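Local coordinates for protein VP2 (Primate bocaparvovirus 1, PDB 7L0Y) that builds the T=1 icosahedral capsid of human bocavirus 1 by self-assembly of 60 copies of its capsid proteins, at residues Asn486-Pro489 with Val493-Thr496; Tyr337-Gly342 with Tyr499-Ser504; Met357-Leu362 with Arg387-Arg392; Tyr463-Lys466 with Pro470-Arg473. All coordinates share one frame; numbering follows the deposited sequence.

Contact 1: Asn486-Pro489 with Val493-Thr496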
loop_
_atom_site.group_PDB
_atom_site.type_symbol
_atom_site.label_atom_id
_atom_site.label_comp_id
_atom_site.label_asym_id
_atom_site.label_seq_id
_atom_site.Cartn_x
_atom_site.Cartn_y
_atom_site.Cartn_z
ATOM N N ASN A 486 61.446 -78.332 72.495
ATOM C CA ASN A 486 61.544 -78.585 71.057
ATOM C C ASN A 486 60.229 -79.081 70.469
ATOM O O ASN A 486 60.209 -79.949 69.599
ATOM C CB ASN A 486 62.671 -79.568 70.751
ATOM C CG ASN A 486 64.035 -78.958 70.934
ATOM O OD1 ASN A 486 64.506 -78.200 70.088
ATOM N ND2 ASN A 486 64.682 -79.280 72.045
ATOM N N TYR A 487 59.114 -78.569 70.981
ATOM C CA TYR A 487 57.824 -78.820 70.354
ATOM C C TYR A 487 57.296 -77.667 69.506
ATOM O O TYR A 487 56.182 -77.767 68.987
ATOM C CB TYR A 487 56.776 -79.248 71.386
ATOM C CG TYR A 487 56.582 -78.399 72.613
ATOM C CD1 TYR A 487 55.905 -77.196 72.554
ATOM C CD2 TYR A 487 56.963 -78.871 73.859
ATOM C CE1 TYR A 487 55.683 -76.444 73.689
ATOM C CE2 TYR A 487 56.740 -78.130 75.001
ATOM C CZ TYR A 487 56.099 -76.919 74.911
ATOM O OH TYR A 487 55.877 -76.184 76.050
ATOM N N THR A 488 58.041 -76.583 69.345
ATOM C CA THR A 488 57.503 -75.453 68.601
ATOM C C THR A 488 58.067 -75.408 67.190
ATOM O O THR A 488 59.291 -75.456 67.017
ATOM C CB THR A 488 57.810 -74.144 69.324
ATOM O OG1 THR A 488 57.276 -74.200 70.649
ATOM C CG2 THR A 488 57.167 -72.994 68.601
ATOM N N PRO A 489 57.221 -75.304 66.167
ATOM C CA PRO A 489 57.714 -75.237 64.787
ATOM C C PRO A 489 58.391 -73.909 64.478
ATOM O O PRO A 489 58.460 -72.999 65.301
ATOM C CB PRO A 489 56.445 -75.425 63.955
ATOM C CG PRO A 489 55.359 -74.944 64.830
ATOM C CD PRO A 489 55.752 -75.316 66.223
ATOM N N VAL A 493 55.919 -69.309 67.966
ATOM C CA VAL A 493 56.566 -68.732 69.140
ATOM C C VAL A 493 56.705 -69.767 70.248
ATOM O O VAL A 493 55.874 -70.658 70.426
ATOM C CB VAL A 493 55.822 -67.481 69.650
ATOM C CG1 VAL A 493 55.979 -66.354 68.669
ATOM C CG2 VAL A 493 54.358 -67.790 69.852
ATOM N N ASP A 494 57.772 -69.608 71.014
ATOM C CA ASP A 494 58.133 -70.429 72.157
ATOM C C ASP A 494 57.125 -70.235 73.284
ATOM O O ASP A 494 56.428 -69.219 73.348
ATOM C CB ASP A 494 59.522 -70.001 72.621
ATOM C CG ASP A 494 60.163 -70.952 73.583
ATOM O OD1 ASP A 494 59.723 -72.099 73.709
ATOM O OD2 ASP A 494 61.126 -70.535 74.255
ATOM N N PRO A 495 57.011 -71.211 74.189
ATOM C CA PRO A 495 56.325 -70.942 75.460
ATOM C C PRO A 495 56.822 -69.723 76.217
ATOM O O PRO A 495 56.047 -69.112 76.962
ATOM C CB PRO A 495 56.565 -72.234 76.245
ATOM C CG PRO A 495 56.697 -73.281 75.202
ATOM C CD PRO A 495 56.929 -72.643 73.867
ATOM N N THR A 496 58.085 -69.347 76.060
ATOM C CA THR A 496 58.583 -68.129 76.678
ATOM C C THR A 496 58.314 -66.902 75.827
ATOM O O THR A 496 58.720 -65.799 76.201
ATOM C CB THR A 496 60.080 -68.238 76.955
ATOM O OG1 THR A 496 60.779 -68.463 75.725
ATOM C CG2 THR A 496 60.363 -69.385 77.914
#
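The phenol ring of Tyr-487 and the pyrrolidine ring of Pro-495 approach from opposite directions and meet obliquely at the hydroxyl end of the tyrosine. Carbon CG of Pro-495 is 3.1 Å from Tyr-487 OH and 3.6 Å from Tyr-487 CE1, so it sits beside the oxygen and one ring corner together. The tyrosine reaches there because its CG is held between the backbone N and the carbonyl carbon (chi1 51°), which swings the ring out across the gap. Thr-488 lies alongside and slides past the proline, with Thr-488 OG1 3.6 Å from Pro-495 CD. Its methyl is turned the other way, to the start of 493-496: Thr-488 CG2 stands 3.2 Å from Val-493 O. In the second subunit, Glu-55 and Arg-65 pack on Tyr-487 and Thr-488. The CB of Asp-494 points away from 486-489, and its carboxylate has partners of its own: OD1 accepts from Glu-484 N, while OD2 receives Thr-496 OG1 from above the carboxylate plane. The two limbs of this loop, which follows strand 446-462, therefore meet through a ring-on-proline contact and a methyl against a carbonyl, while Val-493 O finds its hydrogen-bond partner elsewhere, in Thr-51 of the second subunit.

Contact 2: Tyr337-Gly342 with Tyr499-Ser504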
loop_
_atom_site.group_PDB
_atom_site.type_symbol
_atom_site.label_atom_id
_atom_site.label_comp_id
_atom_site.label_asym_id
_atom_site.label_seq_id
_atom_site.Cartn_x
_atom_site.Cartn_y
_atom_site.Cartn_z
ATOM N N TYR A 337 73.727 -65.157 60.805
ATOM C CA TYR A 337 72.960 -65.550 61.976
ATOM C C TYR A 337 71.553 -64.990 61.864
ATOM O O TYR A 337 71.362 -63.882 61.358
ATOM C CB TYR A 337 73.602 -65.069 63.277
ATOM C CG TYR A 337 74.927 -65.703 63.590
ATOM C CD1 TYR A 337 74.995 -67.018 64.001
ATOM C CD2 TYR A 337 76.098 -64.969 63.555
ATOM C CE1 TYR A 337 76.187 -67.604 64.300
ATOM C CE2 TYR A 337 77.301 -65.544 63.875
ATOM C CZ TYR A 337 77.339 -66.865 64.242
ATOM O OH TYR A 337 78.533 -67.458 64.554
ATOM N N GLN A 338 70.573 -65.764 62.328
ATOM C CA GLN A 338 69.208 -65.266 62.410
ATOM C C GLN A 338 69.018 -64.263 63.529
ATOM O O GLN A 338 68.118 -63.426 63.446
ATOM C CB GLN A 338 68.232 -66.422 62.602
ATOM C CG GLN A 338 67.949 -67.195 61.348
ATOM C CD GLN A 338 67.262 -66.338 60.320
ATOM O OE1 GLN A 338 66.392 -65.538 60.649
ATOM N NE2 GLN A 338 67.653 -66.488 59.069
ATOM N N THR A 339 69.838 -64.327 64.562
ATOM C CA THR A 339 69.642 -63.553 65.770
ATOM C C THR A 339 70.929 -62.822 66.111
ATOM O O THR A 339 72.021 -63.353 65.905
ATOM C CB THR A 339 69.221 -64.480 66.926
ATOM O OG1 THR A 339 67.963 -65.088 66.610
ATOM C CG2 THR A 339 69.084 -63.740 68.235
ATOM N N PRO A 340 70.830 -61.587 66.604
ATOM C CA PRO A 340 72.033 -60.908 67.103
ATOM C C PRO A 340 72.689 -61.630 68.260
ATOM O O PRO A 340 73.833 -61.317 68.609
ATOM C CB PRO A 340 71.507 -59.525 67.503
ATOM C CG PRO A 340 70.052 -59.716 67.704
ATOM C CD PRO A 340 69.645 -60.718 66.683
ATOM N N GLU A 341 71.995 -62.579 68.873
ATOM C CA GLU A 341 72.559 -63.407 69.926
ATOM C C GLU A 341 73.184 -64.690 69.400
ATOM O O GLU A 341 73.639 -65.510 70.203
ATOM C CB GLU A 341 71.479 -63.735 70.957
ATOM C CG GLU A 341 70.987 -62.517 71.712
ATOM C CD GLU A 341 69.848 -62.836 72.653
ATOM O OE1 GLU A 341 69.302 -63.954 72.563
ATOM O OE2 GLU A 341 69.502 -61.971 73.485
ATOM N N GLY A 342 73.216 -64.884 68.085
ATOM C CA GLY A 342 73.830 -66.077 67.526
ATOM C C GLY A 342 75.343 -66.015 67.605
ATOM O O GLY A 342 75.955 -64.985 67.300
ATOM N N TYR A 499 60.658 -66.272 69.457
ATOM C CA TYR A 499 60.282 -66.591 68.096
ATOM C C TYR A 499 61.306 -67.532 67.494
ATOM O O TYR A 499 62.488 -67.205 67.386
ATOM C CB TYR A 499 60.168 -65.308 67.296
ATOM C CG TYR A 499 59.742 -65.457 65.872
ATOM C CD1 TYR A 499 58.473 -65.908 65.558
ATOM C CD2 TYR A 499 60.557 -65.035 64.846
ATOM C CE1 TYR A 499 58.064 -66.004 64.265
ATOM C CE2 TYR A 499 60.152 -65.123 63.551
ATOM C CZ TYR A 499 58.902 -65.608 63.263
ATOM O OH TYR A 499 58.499 -65.690 61.956
ATOM N N ILE A 500 60.853 -68.722 67.137
ATOM C CA ILE A 500 61.737 -69.769 66.647
ATOM C C ILE A 500 62.260 -69.321 65.290
ATOM O O ILE A 500 61.512 -68.782 64.474
ATOM C CB ILE A 500 61.002 -71.115 66.564
ATOM C CG1 ILE A 500 60.295 -71.417 67.885
ATOM C CG2 ILE A 500 61.945 -72.230 66.189
ATOM C CD1 ILE A 500 61.192 -71.407 69.079
ATOM N N GLN A 501 63.557 -69.441 65.087
ATOM C CA GLN A 501 64.124 -69.057 63.813
ATOM C C GLN A 501 64.237 -70.258 62.887
ATOM O O GLN A 501 64.279 -71.401 63.339
ATOM C CB GLN A 501 65.488 -68.423 64.024
ATOM C CG GLN A 501 65.440 -67.149 64.825
ATOM C CD GLN A 501 64.567 -66.095 64.191
ATOM O OE1 GLN A 501 64.562 -65.922 62.979
ATOM N NE2 GLN A 501 63.817 -65.383 65.015
ATOM N N PRO A 502 64.282 -70.025 61.575
ATOM C CA PRO A 502 64.663 -71.099 60.651
ATOM C C PRO A 502 66.090 -71.546 60.915
ATOM O O PRO A 502 66.987 -70.723 61.092
ATOM C CB PRO A 502 64.516 -70.450 59.271
ATOM C CG PRO A 502 64.595 -68.998 59.528
ATOM C CD PRO A 502 63.948 -68.787 60.855
ATOM N N THR A 503 66.287 -72.859 61.003
ATOM C CA THR A 503 67.624 -73.375 61.264
ATOM C C THR A 503 68.342 -73.759 59.979
ATOM O O THR A 503 69.545 -74.033 59.997
ATOM C CB THR A 503 67.554 -74.567 62.217
ATOM O OG1 THR A 503 66.701 -75.576 61.668
ATOM C CG2 THR A 503 67.017 -74.133 63.551
ATOM N N SER A 504 67.640 -73.775 58.856
ATOM C CA SER A 504 68.250 -74.165 57.599
ATOM C C SER A 504 67.937 -73.142 56.523
ATOM O O SER A 504 67.070 -72.281 56.677
ATOM C CB SER A 504 67.784 -75.551 57.138
ATOM O OG SER A 504 66.418 -75.555 56.784
#
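The close-fitting part lies where Gln-338 crosses Gln-501: Gln-338 CB rests 3.6 Å from Gln-501 CG, and the two CB atoms are nearly as near. Both chains bend at chi2 (-64° in Gln-338, -59° in Gln-501), and their amide planes lie within 4° of parallel. Gln-338 then crosses Pro-502 at about a right angle, its CD 3.8 Å from Pro-502 CG, while Gln-338 CG passes 3.7 Å from the carbonyl oxygen of Pro-502. Within its own segment, Gln-501 NE2 makes a weak hydrogen bond to Tyr-499 O. Gln-338 begins the loop that leaves strand 335-337, and right after it the chain turns in a type I beta turn, Thr-339 to Gly-342, closed by Gly-342 N to Thr-339 O at 2.9 Å. Long loops such as this, hung on the jelly-roll core, build much of the parvovirus capsid surface. Here the fit loosens. Thr-339 adds a single light touch, OG1 lying 3.7 Å from Gln-501 CG, and the turn's corner residues Pro-340 and Glu-341 stand exposed. The base of the turn faces the fourth subunit, whose Arg-264 donates through NH2 to both Thr-339 O and Gly-342 O.

Contact 3: Met357-Leu362 with Arg387-Arg392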
loop_
_atom_site.group_PDB
_atom_site.type_symbol
_atom_site.label_atom_id
_atom_site.label_comp_id
_atom_site.label_asym_id
_atom_site.label_seq_id
_atom_site.Cartn_x
_atom_site.Cartn_y
_atom_site.Cartn_z
ATOM N N MET A 357 70.293 -74.845 37.585
ATOM C CA MET A 357 71.451 -75.201 36.786
ATOM C C MET A 357 72.158 -73.994 36.197
ATOM O O MET A 357 73.104 -74.171 35.428
ATOM C CB MET A 357 71.040 -76.161 35.681
ATOM C CG MET A 357 70.539 -77.499 36.169
ATOM S SD MET A 357 71.768 -78.481 37.035
ATOM C CE MET A 357 71.225 -78.293 38.728
ATOM N N LEU A 358 71.722 -72.783 36.520
ATOM C CA LEU A 358 72.496 -71.584 36.251
ATOM C C LEU A 358 73.329 -71.152 37.440
ATOM O O LEU A 358 73.995 -70.118 37.374
ATOM C CB LEU A 358 71.586 -70.448 35.803
ATOM C CG LEU A 358 71.124 -70.571 34.361
ATOM C CD1 LEU A 358 70.057 -69.561 34.050
ATOM C CD2 LEU A 358 72.328 -70.352 33.475
ATOM N N ARG A 359 73.305 -71.913 38.520
ATOM C CA ARG A 359 74.178 -71.686 39.654
ATOM C C ARG A 359 75.123 -72.867 39.769
ATOM O O ARG A 359 75.011 -73.845 39.031
ATOM C CB ARG A 359 73.378 -71.515 40.949
ATOM C CG ARG A 359 72.426 -70.338 40.949
ATOM C CD ARG A 359 73.151 -69.022 41.074
ATOM N NE ARG A 359 73.800 -68.878 42.369
ATOM C CZ ARG A 359 74.589 -67.865 42.698
ATOM N NH1 ARG A 359 74.823 -66.897 41.832
ATOM N NH2 ARG A 359 75.135 -67.818 43.898
ATOM N N ASP A 360 76.050 -72.766 40.717
ATOM C CA ASP A 360 76.967 -73.857 41.034
ATOM C C ASP A 360 77.745 -74.306 39.803
ATOM O O ASP A 360 77.969 -75.495 39.578
ATOM C CB ASP A 360 76.210 -75.019 41.656
ATOM C CG ASP A 360 75.623 -74.664 42.993
ATOM O OD1 ASP A 360 76.104 -73.703 43.625
ATOM O OD2 ASP A 360 74.646 -75.320 43.393
ATOM N N GLN A 361 78.150 -73.340 38.995
ATOM C CA GLN A 361 78.842 -73.622 37.751
ATOM C C GLN A 361 80.315 -73.898 38.019
ATOM O O GLN A 361 80.887 -73.426 39.003
ATOM C CB GLN A 361 78.687 -72.442 36.800
ATOM C CG GLN A 361 77.248 -72.055 36.529
ATOM C CD GLN A 361 77.128 -70.884 35.587
ATOM O OE1 GLN A 361 78.089 -70.158 35.361
ATOM N NE2 GLN A 361 75.937 -70.674 35.053
ATOM N N LEU A 362 80.933 -74.677 37.139
ATOM C CA LEU A 362 82.361 -74.938 37.230
ATOM C C LEU A 362 82.973 -74.953 35.842
ATOM O O LEU A 362 82.300 -75.234 34.852
ATOM C CB LEU A 362 82.661 -76.262 37.935
ATOM C CG LEU A 362 82.363 -76.345 39.428
ATOM C CD1 LEU A 362 82.584 -77.753 39.914
ATOM C CD2 LEU A 362 83.239 -75.372 40.193
ATOM N N ARG A 387 71.236 -65.054 39.333
ATOM C CA ARG A 387 71.623 -64.334 40.544
ATOM C C ARG A 387 71.537 -65.245 41.753
ATOM O O ARG A 387 70.840 -66.253 41.732
ATOM C CB ARG A 387 70.730 -63.112 40.800
ATOM C CG ARG A 387 70.664 -62.093 39.680
ATOM C CD ARG A 387 70.293 -60.708 40.192
ATOM N NE ARG A 387 71.384 -60.081 40.931
ATOM C CZ ARG A 387 71.319 -59.686 42.197
ATOM N NH1 ARG A 387 70.194 -59.824 42.883
ATOM N NH2 ARG A 387 72.375 -59.141 42.772
ATOM N N PHE A 388 72.264 -64.893 42.803
ATOM C CA PHE A 388 72.217 -65.654 44.038
ATOM C C PHE A 388 70.771 -65.742 44.511
ATOM O O PHE A 388 70.081 -64.732 44.595
ATOM C CB PHE A 388 73.064 -64.978 45.104
ATOM C CG PHE A 388 72.968 -65.631 46.441
ATOM C CD1 PHE A 388 73.589 -66.841 46.673
ATOM C CD2 PHE A 388 72.245 -65.047 47.461
ATOM C CE1 PHE A 388 73.498 -67.456 47.900
ATOM C CE2 PHE A 388 72.159 -65.652 48.694
ATOM C CZ PHE A 388 72.780 -66.863 48.911
ATOM N N PRO A 389 70.290 -66.958 44.778
ATOM C CA PRO A 389 68.901 -67.095 45.231
ATOM C C PRO A 389 68.711 -66.389 46.559
ATOM O O PRO A 389 69.357 -66.718 47.549
ATOM C CB PRO A 389 68.727 -68.610 45.369
ATOM C CG PRO A 389 69.822 -69.190 44.544
ATOM C CD PRO A 389 70.966 -68.259 44.713
ATOM N N ILE A 390 67.781 -65.483 46.600
ATOM C CA ILE A 390 67.600 -64.677 47.795
ATOM C C ILE A 390 66.485 -65.265 48.634
ATOM O O ILE A 390 65.463 -65.726 48.120
ATOM C CB ILE A 390 67.348 -63.195 47.450
ATOM C CG1 ILE A 390 66.160 -63.018 46.505
ATOM C CG2 ILE A 390 68.596 -62.572 46.891
ATOM C CD1 ILE A 390 64.918 -62.532 47.167
ATOM N N THR A 391 66.709 -65.285 49.936
ATOM C CA THR A 391 65.719 -65.719 50.897
ATOM C C THR A 391 65.001 -64.508 51.467
ATOM O O THR A 391 65.273 -63.360 51.121
ATOM C CB THR A 391 66.363 -66.531 52.019
ATOM O OG1 THR A 391 67.331 -65.727 52.698
ATOM C CG2 THR A 391 67.040 -67.755 51.467
ATOM N N ARG A 392 64.069 -64.786 52.367
ATOM C CA ARG A 392 63.343 -63.729 53.048
ATOM C C ARG A 392 64.260 -62.953 53.989
ATOM O O ARG A 392 63.955 -61.823 54.384
ATOM C CB ARG A 392 62.167 -64.365 53.775
ATOM C CG ARG A 392 61.301 -63.459 54.550
ATOM C CD ARG A 392 60.170 -64.236 55.161
ATOM N NE ARG A 392 59.462 -63.429 56.133
ATOM C CZ ARG A 392 59.770 -63.402 57.420
ATOM N NH1 ARG A 392 60.748 -64.159 57.880
ATOM N NH2 ARG A 392 59.089 -62.638 58.246
#
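Arg-359 and Phe-388 mark the closest approach of the two backbones, 7.7 Å between their CA atoms, too wide for strand pairing, and the gap is bridged by the arginine side chain. Its chain is bent at chi2 and chi3 (-74° and -66°), which lays one guanidinium face on the backbone of Phe-388. Phe-388 CA sits over the centre of that face, 3.5 Å from Arg-359 CZ. The phenyl ring does not stack: its plane is turned 72° from the guanidinium, and Arg-359 NH2 lies at its edge, in plane, 3.3 Å from Phe-388 CD1. Pro-389 comes from the opposite direction, its CD 3.7 Å from Arg-359 NE, and nearer its own backbone, Arg-359 CD passes 3.7 Å from Arg-387 O, a carbonyl hydrogen-bonded by Lys-512. This buried pairing ties the turn before strand 361-366 to the loop after strand 384-385. The first residues of strand 361-366, Gln-361 and Leu-362, form an antiparallel ladder with a strand of the fifth subunit, so the sheet runs on across the interface. The CB of Arg-387 points away from 357-362, and its guanidinium is held by a salt bridge to Asp-410, while Asp-404 of the fifth subunit accepts from its backbone N.

Contact 4: Tyr463-Lys466 with Pro470-Arg473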
loop_
_atom_site.group_PDB
_atom_site.type_symbol
_atom_site.label_atom_id
_atom_site.label_comp_id
_atom_site.label_asym_id
_atom_site.label_seq_id
_atom_site.Cartn_x
_atom_site.Cartn_y
_atom_site.Cartn_z
ATOM N N TYR A 463 53.468 -67.171 36.663
ATOM C CA TYR A 463 54.163 -68.063 35.754
ATOM C C TYR A 463 53.153 -68.888 34.976
ATOM O O TYR A 463 52.045 -69.138 35.448
ATOM C CB TYR A 463 55.120 -68.988 36.506
ATOM C CG TYR A 463 54.422 -69.965 37.411
ATOM C CD1 TYR A 463 54.045 -71.216 36.953
ATOM C CD2 TYR A 463 54.127 -69.634 38.716
ATOM C CE1 TYR A 463 53.401 -72.098 37.767
ATOM C CE2 TYR A 463 53.486 -70.515 39.538
ATOM C CZ TYR A 463 53.125 -71.744 39.059
ATOM O OH TYR A 463 52.480 -72.624 39.880
ATOM N N ALA A 464 53.541 -69.284 33.774
ATOM C CA ALA A 464 52.829 -70.278 32.991
ATOM C C ALA A 464 53.854 -71.276 32.488
ATOM O O ALA A 464 54.931 -70.884 32.037
ATOM C CB ALA A 464 52.078 -69.639 31.826
ATOM N N THR A 465 53.537 -72.559 32.581
ATOM C CA THR A 465 54.477 -73.579 32.158
ATOM C C THR A 465 53.755 -74.629 31.333
ATOM O O THR A 465 52.572 -74.901 31.536
ATOM C CB THR A 465 55.185 -74.232 33.355
ATOM O OG1 THR A 465 56.251 -75.062 32.885
ATOM C CG2 THR A 465 54.226 -75.075 34.175
ATOM N N LYS A 466 54.477 -75.191 30.378
ATOM C CA LYS A 466 53.999 -76.342 29.638
ATOM C C LYS A 466 54.469 -77.639 30.262
ATOM O O LYS A 466 54.253 -78.704 29.686
ATOM C CB LYS A 466 54.456 -76.275 28.181
ATOM C CG LYS A 466 54.122 -74.987 27.484
ATOM C CD LYS A 466 52.666 -74.614 27.599
ATOM C CE LYS A 466 51.798 -75.469 26.739
ATOM N NZ LYS A 466 50.396 -74.991 26.731
ATOM N N PRO A 470 54.394 -82.107 38.357
ATOM C CA PRO A 470 54.348 -81.165 39.482
ATOM C C PRO A 470 55.737 -80.629 39.792
ATOM O O PRO A 470 56.704 -81.382 39.869
ATOM C CB PRO A 470 53.804 -82.016 40.632
ATOM C CG PRO A 470 53.099 -83.120 39.973
ATOM C CD PRO A 470 53.876 -83.427 38.743
ATOM N N GLU A 471 55.834 -79.318 39.914
ATOM C CA GLU A 471 57.066 -78.660 40.292
ATOM C C GLU A 471 57.246 -78.623 41.808
ATOM O O GLU A 471 56.299 -78.756 42.584
ATOM C CB GLU A 471 57.112 -77.264 39.683
ATOM C CG GLU A 471 57.365 -77.298 38.193
ATOM C CD GLU A 471 57.281 -75.938 37.518
ATOM O OE1 GLU A 471 56.785 -74.973 38.134
ATOM O OE2 GLU A 471 57.718 -75.836 36.352
ATOM N N ARG A 472 58.499 -78.478 42.217
ATOM C CA ARG A 472 58.836 -78.266 43.616
ATOM C C ARG A 472 58.236 -76.971 44.148
ATOM O O ARG A 472 58.215 -75.950 43.463
ATOM C CB ARG A 472 60.348 -78.227 43.774
ATOM C CG ARG A 472 60.798 -77.974 45.164
ATOM C CD ARG A 472 62.280 -77.896 45.233
ATOM N NE ARG A 472 62.726 -77.661 46.593
ATOM C CZ ARG A 472 63.996 -77.680 46.967
ATOM N NH1 ARG A 472 64.318 -77.454 48.232
ATOM N NH2 ARG A 472 64.942 -77.920 46.072
ATOM N N ARG A 473 57.759 -77.015 45.388
ATOM C CA ARG A 473 57.205 -75.855 46.065
ATOM C C ARG A 473 57.769 -75.776 47.475
ATOM O O ARG A 473 58.331 -76.739 47.991
ATOM C CB ARG A 473 55.676 -75.910 46.106
ATOM C CG ARG A 473 55.036 -75.897 44.745
ATOM C CD ARG A 473 55.173 -74.537 44.140
ATOM N NE ARG A 473 54.681 -74.479 42.777
ATOM C CZ ARG A 473 55.444 -74.683 41.709
ATOM N NH1 ARG A 473 56.725 -74.966 41.860
ATOM N NH2 ARG A 473 54.930 -74.601 40.495
#
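Tyr-463 and Arg-473 come together from opposite directions across a short loop that follows the long strand 446-462, within a stretch that probably carries the nuclear localization signal of the capsid protein. Two polar contacts converge on one nitrogen. Arg-473 NH2 donates to Tyr-463 OH at 3.2 Å, with a bent N-H...O angle of 143° and the hydroxyl tilted out of the guanidinium plane. The same NH2 forms a salt bridge with Glu-471 OE1 at 3.0 Å, almost straight at 176°, and this partner lies in the guanidinium plane and uses the anti lone pair of the carboxylate. The in-plane bond to Glu-471, with a weak one from Arg-473 NH1 to Asn-514 O, probably fixes the rotation of the guanidinium, whose plane is 80° from the tyrosine ring. Partners from other chains join in: Arg-90 of the third subunit makes a cation-pi contact with Tyr-463 and hydrogen-bonds its carbonyl, while Gln-89 of that subunit donates to Glu-471 O. In the fully assembled shell, then, this basic stretch is tied into a subunit interface. The remaining contact is a looser approach. Thr-465 faces the other oxygen of Glu-471, its OG1 3.8 Å from Glu-471 OE2; OE2 also receives a weak bond from Asn-516 N, and Thr-465 OG1 is hydrogen-bonded with Asn-467 N.

In the fold
Contacts 1 and 2 lie next to each other, their centres 13 Å apart, and touch: Thr-488 CG2 packs on Ile-500 CG1 at 3.6 Å, and Val-493 CG1 lies 4.0 Å from Tyr-499 CD1. Along the chain, the span between the halves of contact 2 takes in the other three contacts. Contact 3 is about 5 Å from contact 2 at the nearest atoms without touching it, and contact 4 stands about 34 Å from contact 1, centre to centre. Contacts 3 and 4, centres 18 Å apart, both reach the fifth subunit, while the third subunit borders all four. Trp-468 of that subunit is hydrogen-bonded with Tyr-499 OH of contact 2 and packs on Arg-392 of contact 3.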